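Fructosyl amine:oxygen oxidoreductase (Neosartorya fumigata, PDB 4WCT) probably catalyses the FAD-dependent oxidative deglycation of fructosyl amines (Amadori products) with oxygen as electron acceptor. Local coordinates at residues P157-G162 and G284-P289; S378-V383 and A401-S406. One frame throughout, in Å; residues are numbered along the deposited sequence.

Interaction 1 of 2, residues P157-G162 and G284-P289; sequences PGVLTG and GFFMEP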
# COMPACT_ATOMS: atom_id res chain seq x y z
N PRO A 157 -6.79 -5.30 -29.31
CA PRO A 157 -6.93 -4.14 -30.17
C PRO A 157 -7.94 -3.15 -29.63
O PRO A 157 -8.99 -3.55 -29.10
CB PRO A 157 -7.41 -4.72 -31.49
CG PRO A 157 -7.55 -6.16 -31.33
CD PRO A 157 -6.99 -6.58 -30.01
N GLY A 158 -7.64 -1.88 -29.77
CA GLY A 158 -8.52 -0.83 -29.26
C GLY A 158 -8.15 -0.31 -27.89
O GLY A 158 -8.70 0.69 -27.46
N VAL A 159 -7.35 -1.06 -27.14
CA VAL A 159 -7.01 -0.66 -25.77
C VAL A 159 -5.83 0.34 -25.77
O VAL A 159 -6.00 1.51 -25.48
CB VAL A 159 -6.69 -1.88 -24.92
CG1 VAL A 159 -6.27 -1.48 -23.51
CG2 VAL A 159 -7.89 -2.81 -24.89
N LEU A 160 -4.68 -0.11 -26.25
CA LEU A 160 -3.51 0.76 -26.34
C LEU A 160 -3.42 1.28 -27.76
O LEU A 160 -3.35 0.51 -28.72
CB LEU A 160 -2.23 0.01 -25.98
CG LEU A 160 -2.16 -0.57 -24.56
CD1 LEU A 160 -0.84 -1.29 -24.34
CD2 LEU A 160 -2.36 0.48 -23.49
N THR A 161 -3.46 2.60 -27.90
CA THR A 161 -3.57 3.24 -29.20
C THR A 161 -2.46 4.27 -29.40
O THR A 161 -2.39 4.91 -30.45
CB THR A 161 -4.93 3.93 -29.34
OG1 THR A 161 -5.06 4.92 -28.32
CG2 THR A 161 -6.07 2.93 -29.21
N GLY A 162 -1.69 4.53 -28.36
CA GLY A 162 -0.71 5.64 -28.42
C GLY A 162 0.59 5.32 -29.13
O GLY A 162 0.82 4.21 -29.62
N GLY A 284 3.23 6.91 -14.72
CA GLY A 284 2.09 6.34 -13.97
C GLY A 284 1.77 4.93 -14.37
O GLY A 284 2.50 4.30 -15.13
N PHE A 285 0.58 4.49 -13.98
CA PHE A 285 0.09 3.20 -14.37
C PHE A 285 -1.42 3.21 -14.48
O PHE A 285 -2.09 4.06 -13.92
CB PHE A 285 0.57 2.09 -13.43
CG PHE A 285 0.21 2.28 -11.97
CD1 PHE A 285 1.16 2.79 -11.09
CD2 PHE A 285 -0.99 1.83 -11.47
CE1 PHE A 285 0.87 2.91 -9.73
CE2 PHE A 285 -1.28 1.97 -10.12
CZ PHE A 285 -0.34 2.49 -9.25
N PHE A 286 -1.96 2.20 -15.17
CA PHE A 286 -3.41 1.98 -15.15
C PHE A 286 -3.72 0.53 -15.03
O PHE A 286 -2.88 -0.31 -15.36
CB PHE A 286 -4.11 2.58 -16.37
CG PHE A 286 -4.20 1.64 -17.56
CD1 PHE A 286 -5.36 0.92 -17.80
CD2 PHE A 286 -3.18 1.57 -18.46
CE1 PHE A 286 -5.47 0.13 -18.93
CE2 PHE A 286 -3.27 0.76 -19.59
CZ PHE A 286 -4.40 0.01 -19.80
N MET A 287 -4.92 0.25 -14.51
CA MET A 287 -5.39 -1.13 -14.43
C MET A 287 -6.75 -1.28 -15.09
O MET A 287 -7.46 -0.32 -15.35
CB MET A 287 -5.38 -1.70 -13.00
CG MET A 287 -4.01 -2.27 -12.62
SD MET A 287 -3.57 -2.61 -10.90
CE MET A 287 -3.20 -0.97 -10.29
N GLU A 288 -7.08 -2.51 -15.42
CA GLU A 288 -8.26 -2.71 -16.22
C GLU A 288 -9.53 -2.24 -15.49
O GLU A 288 -9.63 -2.28 -14.26
CB GLU A 288 -8.36 -4.13 -16.73
CG GLU A 288 -8.78 -5.16 -15.71
CD GLU A 288 -8.75 -6.57 -16.28
OE1 GLU A 288 -9.82 -7.10 -16.58
OE2 GLU A 288 -7.64 -7.12 -16.43
N PRO A 289 -10.54 -1.87 -16.25
CA PRO A 289 -11.79 -1.36 -15.65
C PRO A 289 -12.43 -2.36 -14.70
O PRO A 289 -12.39 -3.58 -14.95
CB PRO A 289 -12.67 -1.15 -16.86
CG PRO A 289 -11.69 -0.90 -17.98
CD PRO A 289 -10.54 -1.78 -17.72

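Interaction 2 of 2, residues S378-V383 and A401-S406; sequences SLLVAV and ADALES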
# COMPACT_ATOMS: atom_id res chain seq x y z
N SER A 378 4.63 -5.59 25.19
CA SER A 378 3.28 -6.05 24.86
C SER A 378 2.74 -5.34 23.62
O SER A 378 1.62 -5.63 23.20
CB SER A 378 2.32 -5.88 26.03
OG SER A 378 2.84 -6.52 27.17
N LEU A 379 3.51 -4.39 23.08
CA LEU A 379 3.12 -3.69 21.86
C LEU A 379 3.87 -4.31 20.69
O LEU A 379 5.10 -4.36 20.68
CB LEU A 379 3.48 -2.20 21.98
CG LEU A 379 3.27 -1.37 20.72
CD1 LEU A 379 1.78 -1.22 20.42
CD2 LEU A 379 3.89 -0.01 20.91
N LEU A 380 3.12 -4.63 19.64
CA LEU A 380 3.68 -5.03 18.36
C LEU A 380 3.26 -3.99 17.32
O LEU A 380 2.11 -3.60 17.28
CB LEU A 380 3.11 -6.37 17.95
CG LEU A 380 3.56 -6.93 16.60
CD1 LEU A 380 5.02 -7.35 16.63
CD2 LEU A 380 2.69 -8.11 16.27
N VAL A 381 4.24 -3.42 16.65
CA VAL A 381 3.95 -2.50 15.53
C VAL A 381 4.00 -3.26 14.20
O VAL A 381 4.84 -4.12 14.00
CB VAL A 381 4.91 -1.27 15.52
CG1 VAL A 381 4.82 -0.49 16.82
CG2 VAL A 381 6.36 -1.66 15.23
N ALA A 382 3.09 -2.93 13.30
CA ALA A 382 3.04 -3.52 11.97
C ALA A 382 2.61 -2.43 10.99
O ALA A 382 1.43 -2.20 10.76
CB ALA A 382 2.09 -4.72 11.94
N VAL A 383 3.63 -1.70 10.55
CA VAL A 383 3.48 -0.44 9.84
C VAL A 383 4.54 -0.35 8.75
O VAL A 383 5.36 -1.27 8.55
CB VAL A 383 3.58 0.76 10.81
CG1 VAL A 383 2.45 0.74 11.84
CG2 VAL A 383 4.92 0.80 11.49
N ALA A 401 1.47 -12.18 12.99
CA ALA A 401 1.21 -13.16 14.06
C ALA A 401 2.49 -13.88 14.52
O ALA A 401 2.70 -14.13 15.73
CB ALA A 401 0.15 -14.15 13.63
N ASP A 402 3.38 -14.18 13.57
CA ASP A 402 4.65 -14.81 13.89
C ASP A 402 5.50 -13.89 14.77
O ASP A 402 6.13 -14.32 15.73
CB ASP A 402 5.46 -15.14 12.62
CG ASP A 402 4.98 -16.38 11.87
OD1 ASP A 402 4.09 -17.14 12.37
OD2 ASP A 402 5.49 -16.59 10.75
N ALA A 403 5.54 -12.61 14.43
CA ALA A 403 6.25 -11.65 15.25
C ALA A 403 5.64 -11.53 16.66
O ALA A 403 6.36 -11.44 17.66
CB ALA A 403 6.25 -10.30 14.55
N LEU A 404 4.31 -11.58 16.76
CA LEU A 404 3.63 -11.59 18.05
C LEU A 404 4.07 -12.80 18.88
O LEU A 404 4.30 -12.68 20.09
CB LEU A 404 2.11 -11.64 17.87
CG LEU A 404 1.25 -11.47 19.13
CD1 LEU A 404 1.27 -10.03 19.65
CD2 LEU A 404 -0.17 -11.93 18.88
N GLU A 405 4.31 -13.90 18.19
CA GLU A 405 4.68 -15.16 18.82
C GLU A 405 6.20 -15.37 18.90
O GLU A 405 6.65 -16.46 19.24
CB GLU A 405 4.03 -16.32 18.07
CG GLU A 405 2.52 -16.32 18.14
CD GLU A 405 1.85 -17.37 17.24
OE1 GLU A 405 2.53 -18.09 16.51
OE2 GLU A 405 0.64 -17.56 17.38
N SER A 406 6.96 -14.31 18.65
CA SER A 406 8.43 -14.32 18.72
C SER A 406 9.05 -15.36 17.83
O SER A 406 10.03 -16.00 18.20
CB SER A 406 8.89 -14.54 20.18
OG SER A 406 8.51 -13.44 20.97

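Interaction 1 of 2, residues P157-G162 and G284-P289
The flat group that carries the contact is the phenyl ring of F286, met obliquely at its outer end by two branched side chains, V159 and L160. This is loop-on-sheet packing on the ten-stranded mixed sheet of an FAD-dependent oxidoreductase: F286 projects from strand 284-287, which pairs antiparallel with strands 277-280 and 295-310, while V159 and L160 sit in the loop between helix 148-152 and strand 168-172. The backbones stay well apart, V159 CA and E288 CA being 9.8 Å from each other, and side chains alone bridge the gap, burying 76 Å² in total. In F286, CG lies between the backbone N and the carbonyl carbon (chi1 88°), an orientation that carries the ring toward the loop. L160 holds CD1 anti to CA (chi2 180°), leaving CD2 as the branch that reaches the ring. L278 touches both L160 and F286, while M344 and L296 also pack on F286. Hydrogen bonds of T161 OG1 with H346 ND1 and of P157 O with Q271 NE2 tie the loop to other parts of the chain. Of the two methyl contacts, L160 CD2 lies 4.0 Å from F286 CE2, whereas V159 CG1 is farther off, 4.4 Å from F286 CZ.

Interaction 2 of 2, residues S378-V383 and A401-S406
L380 points from strand 379-383 toward the last turn of helix 393-404 and divides its two methyls between A403 and L404. With CG anti to the backbone N (chi1 178°), the isobutyl group extends from the strand and presents its forked end to the helix. One branch, CD1, meets the methyl of A403, 3.8 Å from its CB. The other, CD2, lies 3.9 Å from both L404 N and L404 CB, and makes a longer approach of 4.1 Å to L404 CD1. A403 directs its CB at the strand, whereas L404 sets off along the strand's flank, and the L380 and L404 side chains pass each other at a slant. L380 CA and L404 CA, 6.6 Å apart, are the closest CA pair of the two segments. This is helix-on-sheet packing in the six-stranded sheet, consistent with a Rossmann-type FAD domain. I235, R372 and I400 also touch L380. Just beyond, S406, with positive phi, is the C-prime residue of a Schellman motif, in which S406 N bonds A403 O at 3.1 Å and K407 N bonds D402 O, while R47 forms salt bridges with both D402 and E405. All three touching residues are buried and meet through apolar side-chain contacts, so the 141 Å² interface probably rests on van der Waals contact and the exclusion of water, with no directional bond between the segments.

Overall arrangement
Interaction 1 precedes interaction 2 along the chain, and the second opens only after the first has closed. They lie on opposite sides of the chain's centre, with their own centres 40 Å apart and their nearest atoms about 19 Å apart. No sheet is shared: strand 284-287 belongs to the large mixed sheet, whereas strand 379-383 lies in the six-stranded sheet, between strands 233-236 and 369-372. FAD, about 11 Å from the F286 side chain and about 13 Å from that of L380, appears to lie between them. Both contacts are thus buried packing within two of the flavoenzyme's sheets, one of loop on sheet, the other of helix on sheet.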